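Local coordinates for phosphotriesterase homology protein (Escherichia coli, PDB 1BF6), which catalyses, with two bound zinc ions, the hydrolysis of phosphorylated glyceryl acetates and also acts on aromatic acetates and propionates, at residues C27-Y32 with S247-N252; Q63-V68 with Q110-T115; E103-I108 with A144-Q149. All coordinates share one frame; numbering follows the deposited sequence.

Contact 1: residues C27-Y32 with S247-N252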
# COMPACT_ATOMS: atom_id res chain seq x y z
N CYS A 27 -18.11 -0.38 1.84
CA CYS A 27 -16.94 -0.92 1.16
C CYS A 27 -16.80 -0.45 -0.30
O CYS A 27 -15.88 -0.88 -1.01
CB CYS A 27 -16.94 -2.45 1.25
SG CYS A 27 -16.86 -3.03 2.94
N ARG A 28 -17.73 0.39 -0.74
CA ARG A 28 -17.68 0.96 -2.08
C ARG A 28 -17.17 2.40 -1.93
O ARG A 28 -17.96 3.37 -1.90
CB ARG A 28 -19.06 0.94 -2.75
CG ARG A 28 -19.08 1.58 -4.14
CD ARG A 28 -20.18 1.00 -5.04
NE ARG A 28 -21.54 1.22 -4.56
CZ ARG A 28 -22.24 2.35 -4.72
NH1 ARG A 28 -21.71 3.39 -5.36
NH2 ARG A 28 -23.49 2.42 -4.28
N LEU A 29 -15.85 2.54 -1.80
CA LEU A 29 -15.23 3.86 -1.65
C LEU A 29 -15.10 4.50 -3.03
O LEU A 29 -14.11 4.28 -3.74
CB LEU A 29 -13.86 3.73 -0.97
CG LEU A 29 -13.11 5.02 -0.66
CD1 LEU A 29 -13.85 5.82 0.41
CD2 LEU A 29 -11.72 4.68 -0.20
N ASP A 30 -16.10 5.29 -3.42
CA ASP A 30 -16.13 5.93 -4.73
C ASP A 30 -16.79 7.31 -4.72
O ASP A 30 -17.29 7.76 -5.75
CB ASP A 30 -16.87 5.02 -5.73
CG ASP A 30 -18.37 4.89 -5.42
OD1 ASP A 30 -18.82 5.21 -4.30
OD2 ASP A 30 -19.12 4.44 -6.33
N GLN A 31 -16.79 7.97 -3.57
CA GLN A 31 -17.42 9.29 -3.46
C GLN A 31 -16.44 10.37 -3.90
O GLN A 31 -15.66 10.89 -3.11
CB GLN A 31 -17.93 9.50 -2.04
CG GLN A 31 -18.91 8.40 -1.63
CD GLN A 31 -19.53 8.64 -0.27
OE1 GLN A 31 -18.88 8.49 0.76
NE2 GLN A 31 -20.82 8.98 -0.26
N TYR A 32 -16.52 10.68 -5.18
CA TYR A 32 -15.65 11.64 -5.83
C TYR A 32 -15.37 12.97 -5.14
O TYR A 32 -14.21 13.29 -4.88
CB TYR A 32 -16.12 11.88 -7.26
CG TYR A 32 -15.14 12.69 -8.07
CD1 TYR A 32 -13.88 12.18 -8.38
CD2 TYR A 32 -15.47 13.96 -8.53
CE1 TYR A 32 -12.97 12.92 -9.12
CE2 TYR A 32 -14.58 14.71 -9.28
CZ TYR A 32 -13.33 14.19 -9.57
OH TYR A 32 -12.46 14.92 -10.34
N SER A 247 -17.01 5.33 5.54
CA SER A 247 -17.06 5.76 6.94
C SER A 247 -15.72 6.27 7.47
O SER A 247 -15.65 6.82 8.57
CB SER A 247 -17.63 4.64 7.84
OG SER A 247 -16.84 3.47 7.83
N HIS A 248 -14.66 6.07 6.69
CA HIS A 248 -13.33 6.56 7.06
C HIS A 248 -13.16 8.03 6.66
O HIS A 248 -12.30 8.74 7.18
CB HIS A 248 -12.23 5.72 6.38
CG HIS A 248 -12.14 4.30 6.86
ND1 HIS A 248 -11.59 3.29 6.09
CD2 HIS A 248 -12.49 3.73 8.03
CE1 HIS A 248 -11.60 2.16 6.77
NE2 HIS A 248 -12.14 2.40 7.95
N LEU A 249 -13.96 8.48 5.69
CA LEU A 249 -13.92 9.84 5.19
C LEU A 249 -14.48 10.84 6.21
O LEU A 249 -15.42 10.52 6.93
CB LEU A 249 -14.71 9.94 3.88
CG LEU A 249 -14.29 8.96 2.76
CD1 LEU A 249 -15.09 9.27 1.50
CD2 LEU A 249 -12.80 9.04 2.49
N LYS A 250 -13.88 12.02 6.28
CA LYS A 250 -14.31 13.04 7.24
C LYS A 250 -15.76 13.48 7.03
O LYS A 250 -16.49 13.66 8.00
CB LYS A 250 -13.36 14.26 7.21
CG LYS A 250 -11.93 13.91 7.67
CD LYS A 250 -11.10 15.12 8.07
CE LYS A 250 -10.78 16.02 6.90
NZ LYS A 250 -9.81 15.40 5.96
N ALA A 251 -16.18 13.62 5.77
CA ALA A 251 -17.56 14.02 5.44
C ALA A 251 -18.60 13.03 5.99
O ALA A 251 -19.77 13.39 6.14
CB ALA A 251 -17.72 14.18 3.93
N ASN A 252 -18.18 11.80 6.25
CA ASN A 252 -19.05 10.76 6.79
C ASN A 252 -18.80 10.49 8.28
O ASN A 252 -19.16 9.44 8.79
CB ASN A 252 -18.89 9.46 5.99
CG ASN A 252 -19.36 9.60 4.57
OD1 ASN A 252 -20.38 10.23 4.31
ND2 ASN A 252 -18.60 9.04 3.64
O HOH W 1 -22.21 9.49 2.37
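Gln31 and Asn252 meet amide to amide, approaching from opposite directions with their planes only 17° apart. The polar part is one direct bond and one water bridge. Asn252 ND2 donates to Gln31 OE1 at 2.9 Å, and the oxygen receives it in the carbonyl plane at a C=O...N angle of 148°. A water completes the pairing: it accepts from Gln31 NE2 at 3.0 Å and donates to Asn252 OD1 at 2.8 Å, so both ends of each amide are engaged and neither is likely to flip. Asn252 ND2 also donates to Arg246 O. Replacing Gln31 by a leucine would probably leave Asn252 ND2 with Arg246 as its remaining partner and release the bridging water.

Apolar packing adds a second point of contact. Leu29 CB does not point at 247-252; CG anti to the backbone N (chi1 -177°) helps bring Leu29 CD1 to 3.8 Å from Leu249 CD1. Gln31 OE1 also lies 3.9 Å from Leu249 CD1, so that leucine touches both Leu29 and Gln31.

The Leu29 side chain lies about 4 Å from that of the zinc ligand His13 and about 9 Å from a zinc ion, just behind the metal ligands of the TIM barrel, with the polar pair further out. Leu29, of the antiparallel pair 16-17 and 28-29, touches Ile16; Leu249 rests on Ile35 and Glu38, and Asn252 on Phe34, of helix 32-44.

Contact 2: residues Q63-V68 with Q110-T115; sequences QFMLDV and QGIDGT
Gln63 meets Thr115 at the edge of the contact, its OE1 3.7 Å from Thr115 CG2, a van der Waals approach with no hydrogen bond. The bend at chi2 (58°) curls the amide back along its own helix, where Gln63 NE2 donates to Asp67 OD1 at 3.0 Å, from above the carboxylate plane; one end of the amide is thus tied while the other lies against the methyl. Met65, two residues on, sends CE to Ile112 CD1 at 4.2 Å, the two side chains crossing at about a right angle. Both also touch Ala78 of strand 75-80, so the loop that follows helix 97-109 packs against helix 62-72 and the TIM-barrel strand after it. Leu66 comes next, reaching tip to tip toward Thr115: Leu66 CD1 lies 3.8 Å from Thr115 CB, with OG1 and CG2 only slightly farther. That threonine is held by a type I' turn running from Ile112 to Thr115: Ile112 O accepts both Thr115 N and Thr115 OG1, each at 2.9 Å, the hydroxyl bond lying in the carbonyl plane. Thr115 OG1 also pairs with Leu117 N. Within the turn, Asp113 OD2 forms a salt bridge to Arg60 and accepts from Ala62 N, the first residue of helix 62-72.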
# COMPACT_ATOMS: atom_id res chain seq x y z
N GLN A 63 -9.99 5.96 -14.52
CA GLN A 63 -10.52 7.27 -14.88
C GLN A 63 -10.76 8.14 -13.65
O GLN A 63 -10.42 9.33 -13.65
CB GLN A 63 -11.81 7.13 -15.69
CG GLN A 63 -12.22 8.42 -16.35
CD GLN A 63 -11.14 8.96 -17.27
OE1 GLN A 63 -10.75 8.30 -18.23
NE2 GLN A 63 -10.64 10.15 -16.97
N PHE A 64 -11.29 7.52 -12.60
CA PHE A 64 -11.57 8.20 -11.33
C PHE A 64 -10.28 8.77 -10.77
O PHE A 64 -10.26 9.89 -10.26
CB PHE A 64 -12.14 7.17 -10.36
CG PHE A 64 -12.63 7.76 -9.06
CD1 PHE A 64 -11.74 8.03 -8.02
CD2 PHE A 64 -13.99 7.96 -8.85
CE1 PHE A 64 -12.21 8.50 -6.79
CE2 PHE A 64 -14.47 8.43 -7.63
CZ PHE A 64 -13.58 8.69 -6.61
N MET A 65 -9.20 7.98 -10.85
CA MET A 65 -7.89 8.42 -10.36
C MET A 65 -7.32 9.54 -11.23
O MET A 65 -6.72 10.48 -10.70
CB MET A 65 -6.93 7.23 -10.26
CG MET A 65 -7.39 6.14 -9.28
SD MET A 65 -6.19 4.85 -8.92
CE MET A 65 -6.32 3.84 -10.42
N LEU A 66 -7.51 9.44 -12.54
CA LEU A 66 -7.04 10.46 -13.47
C LEU A 66 -7.75 11.78 -13.18
O LEU A 66 -7.15 12.86 -13.23
CB LEU A 66 -7.34 10.07 -14.93
CG LEU A 66 -6.45 9.01 -15.60
CD1 LEU A 66 -7.05 8.64 -16.95
CD2 LEU A 66 -5.03 9.56 -15.77
N ASP A 67 -9.05 11.66 -12.88
CA ASP A 67 -9.89 12.82 -12.58
C ASP A 67 -9.48 13.47 -11.26
O ASP A 67 -9.41 14.70 -11.19
CB ASP A 67 -11.37 12.43 -12.53
CG ASP A 67 -11.92 12.06 -13.90
OD1 ASP A 67 -11.26 12.32 -14.93
OD2 ASP A 67 -13.04 11.51 -13.95
N VAL A 68 -9.22 12.66 -10.23
CA VAL A 68 -8.80 13.18 -8.93
C VAL A 68 -7.52 13.99 -9.11
O VAL A 68 -7.41 15.09 -8.59
CB VAL A 68 -8.58 12.04 -7.89
CG1 VAL A 68 -7.82 12.56 -6.68
CG2 VAL A 68 -9.92 11.49 -7.43
N GLN A 110 1.37 -0.76 -21.12
CA GLN A 110 0.39 -0.14 -22.02
C GLN A 110 -0.65 0.75 -21.36
O GLN A 110 -0.97 1.82 -21.87
CB GLN A 110 -0.33 -1.21 -22.85
CG GLN A 110 0.56 -2.27 -23.49
CD GLN A 110 1.70 -1.67 -24.30
OE1 GLN A 110 1.51 -0.71 -25.06
NE2 GLN A 110 2.90 -2.23 -24.12
N GLY A 111 -1.23 0.28 -20.26
CA GLY A 111 -2.25 1.08 -19.59
C GLY A 111 -3.26 0.24 -18.83
O GLY A 111 -3.30 -0.99 -18.93
N ILE A 112 -4.07 0.92 -18.02
CA ILE A 112 -5.09 0.25 -17.23
C ILE A 112 -6.49 0.78 -17.51
O ILE A 112 -6.67 1.96 -17.85
CB ILE A 112 -4.80 0.31 -15.71
CG1 ILE A 112 -4.66 1.76 -15.24
CG2 ILE A 112 -3.59 -0.54 -15.35
CD1 ILE A 112 -4.62 1.89 -13.72
N ASP A 113 -7.46 -0.11 -17.42
CA ASP A 113 -8.87 0.21 -17.62
C ASP A 113 -9.22 1.01 -18.87
O ASP A 113 -10.14 1.83 -18.85
CB ASP A 113 -9.43 0.88 -16.36
CG ASP A 113 -9.12 0.10 -15.08
OD1 ASP A 113 -9.19 -1.15 -15.11
OD2 ASP A 113 -8.80 0.73 -14.05
N GLY A 114 -8.47 0.77 -19.95
CA GLY A 114 -8.73 1.46 -21.20
C GLY A 114 -8.32 2.92 -21.24
O GLY A 114 -8.71 3.64 -22.16
N THR A 115 -7.51 3.36 -20.28
CA THR A 115 -7.06 4.74 -20.24
C THR A 115 -5.57 4.84 -20.54
O THR A 115 -4.87 3.83 -20.67
CB THR A 115 -7.31 5.40 -18.84
OG1 THR A 115 -6.43 4.82 -17.87
CG2 THR A 115 -8.75 5.19 -18.38

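Contact 3: residues E103-I108 with A144-Q149; sequences EMVDEI and ALAHNQ
Two outer helices of the TIM barrel, 97-109 and 134-150, pack side by side here through Met104, Val105 and Ala146. Their segment axes come within 9.1 Å and make an angle of 42° between N-to-C directions, so the helices run the same general way. The small side chain of Ala146 is consistent with the close approach: its CA lies 5.5 Å from Val105 CA. Ala146 CB is met by two neighbours, Met104 CB and Val105 CG2, each at 3.9 Å. Val105 uses that same methyl against the helix backbone, with CG2 3.8 Å from Ala146 CA. Its CG1 is anti to the backbone N (chi1 170°), which leaves CG2 as the branch facing the alanine. Such helix neighbours in a beta/alpha barrel are linked through a beta-alpha unit, and Ile122 of the intervening strand 122-126 packs against both helices on the barrel side, touching Met104, Ile108 and Ala146. Met104 also reaches Ala142, one turn before Ala146. At the outer edge Val105 CG2 comes 4.5 Å from Gln149 CB, while the amide of Gln149 leads away from the other helix. Helix 134-150 also carries His147 and Asn148, which bind beta-D-glucose; the CB of His147 is directed away from 103-108.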
# COMPACT_ATOMS: atom_id res chain seq x y z
N GLU A 103 -0.34 -10.18 -17.95
CA GLU A 103 -1.36 -9.19 -17.66
C GLU A 103 -0.77 -8.04 -16.85
O GLU A 103 -0.99 -6.88 -17.17
CB GLU A 103 -2.51 -9.83 -16.86
CG GLU A 103 -3.63 -8.84 -16.48
CD GLU A 103 -4.70 -9.46 -15.58
OE1 GLU A 103 -4.56 -10.64 -15.22
OE2 GLU A 103 -5.65 -8.74 -15.21
N MET A 104 -0.01 -8.38 -15.81
CA MET A 104 0.61 -7.36 -14.96
C MET A 104 1.60 -6.51 -15.76
O MET A 104 1.58 -5.29 -15.67
CB MET A 104 1.27 -8.01 -13.74
CG MET A 104 0.26 -8.61 -12.76
SD MET A 104 1.01 -9.28 -11.28
CE MET A 104 0.78 -11.01 -11.46
N VAL A 105 2.41 -7.15 -16.61
CA VAL A 105 3.37 -6.43 -17.44
C VAL A 105 2.67 -5.44 -18.39
O VAL A 105 3.11 -4.30 -18.53
CB VAL A 105 4.29 -7.41 -18.26
CG1 VAL A 105 5.10 -6.63 -19.30
CG2 VAL A 105 5.21 -8.19 -17.33
N ASP A 106 1.56 -5.85 -19.02
CA ASP A 106 0.84 -4.97 -19.94
C ASP A 106 0.14 -3.81 -19.22
O ASP A 106 -0.07 -2.75 -19.80
CB ASP A 106 -0.18 -5.74 -20.76
CG ASP A 106 0.46 -6.70 -21.77
OD1 ASP A 106 1.70 -6.73 -21.93
OD2 ASP A 106 -0.31 -7.45 -22.40
N GLU A 107 -0.27 -4.04 -17.98
CA GLU A 107 -0.93 -2.98 -17.22
C GLU A 107 0.11 -1.91 -16.87
O GLU A 107 -0.21 -0.72 -16.81
CB GLU A 107 -1.63 -3.53 -15.98
CG GLU A 107 -2.93 -4.29 -16.34
CD GLU A 107 -3.98 -4.26 -15.23
OE1 GLU A 107 -3.63 -4.40 -14.04
OE2 GLU A 107 -5.18 -4.13 -15.57
N ILE A 108 1.36 -2.35 -16.73
CA ILE A 108 2.50 -1.47 -16.42
C ILE A 108 2.99 -0.75 -17.68
O ILE A 108 3.24 0.46 -17.65
CB ILE A 108 3.68 -2.30 -15.84
CG1 ILE A 108 3.39 -2.68 -14.39
CG2 ILE A 108 5.02 -1.55 -15.98
CD1 ILE A 108 4.33 -3.71 -13.84
N ALA A 144 6.66 -11.87 -9.22
CA ALA A 144 8.11 -11.98 -9.34
C ALA A 144 8.47 -11.89 -10.82
O ALA A 144 9.29 -11.07 -11.21
CB ALA A 144 8.57 -13.28 -8.74
N LEU A 145 7.80 -12.68 -11.66
CA LEU A 145 8.06 -12.67 -13.11
C LEU A 145 7.85 -11.30 -13.72
O LEU A 145 8.67 -10.84 -14.53
CB LEU A 145 7.18 -13.69 -13.83
CG LEU A 145 7.39 -15.14 -13.39
CD1 LEU A 145 6.49 -16.08 -14.20
CD2 LEU A 145 8.87 -15.52 -13.54
N ALA A 146 6.76 -10.62 -13.35
CA ALA A 146 6.47 -9.29 -13.89
C ALA A 146 7.52 -8.26 -13.44
O ALA A 146 7.90 -7.37 -14.19
CB ALA A 146 5.07 -8.83 -13.49
N HIS A 147 8.00 -8.42 -12.20
CA HIS A 147 9.00 -7.51 -11.65
C HIS A 147 10.35 -7.75 -12.33
O HIS A 147 11.08 -6.80 -12.59
CB HIS A 147 9.14 -7.72 -10.14
CG HIS A 147 10.43 -7.19 -9.59
ND1 HIS A 147 10.70 -5.84 -9.49
CD2 HIS A 147 11.56 -7.83 -9.20
CE1 HIS A 147 11.94 -5.68 -9.07
NE2 HIS A 147 12.48 -6.87 -8.88
N ASN A 148 10.68 -9.01 -12.55
CA ASN A 148 11.95 -9.36 -13.19
C ASN A 148 12.01 -8.83 -14.63
O ASN A 148 13.09 -8.61 -15.17
CB ASN A 148 12.20 -10.87 -13.14
CG ASN A 148 12.46 -11.38 -11.71
OD1 ASN A 148 12.82 -10.61 -10.82
ND2 ASN A 148 12.26 -12.67 -11.49
N GLN A 149 10.86 -8.55 -15.22
CA GLN A 149 10.83 -8.05 -16.58
C GLN A 149 10.76 -6.52 -16.65
O GLN A 149 11.39 -5.90 -17.51
CB GLN A 149 9.65 -8.64 -17.37
CG GLN A 149 9.77 -10.14 -17.66
CD GLN A 149 11.06 -10.48 -18.44
OE1 GLN A 149 11.38 -9.85 -19.44
NE2 GLN A 149 11.80 -11.46 -17.95

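In the fold
From the N terminus, segment 27-32 comes first, and its partner 247-252 lies far along the chain, so contact 1 closes a loop that contains both other contacts. Within it, contact 2 joins 63-68 to 110-115 and contact 3 joins 103-108 to 144-149; their segments alternate, so these two cross. They also touch, Gly111 N lying 3.3 Å from Asp106 O, where helix 97-109 gives way to the loop 110-115. Contacts 1 and 2 meet through Tyr32 and Phe64, whereas contacts 1 and 3 stay about 17 Å apart at their nearest atoms. Contact 1 ties the loop after strand 237-239 to the region of strand 28-29, contact 2 the loop after helix 97-109 to helix 62-72, and contact 3 helix 97-109 to helix 134-150.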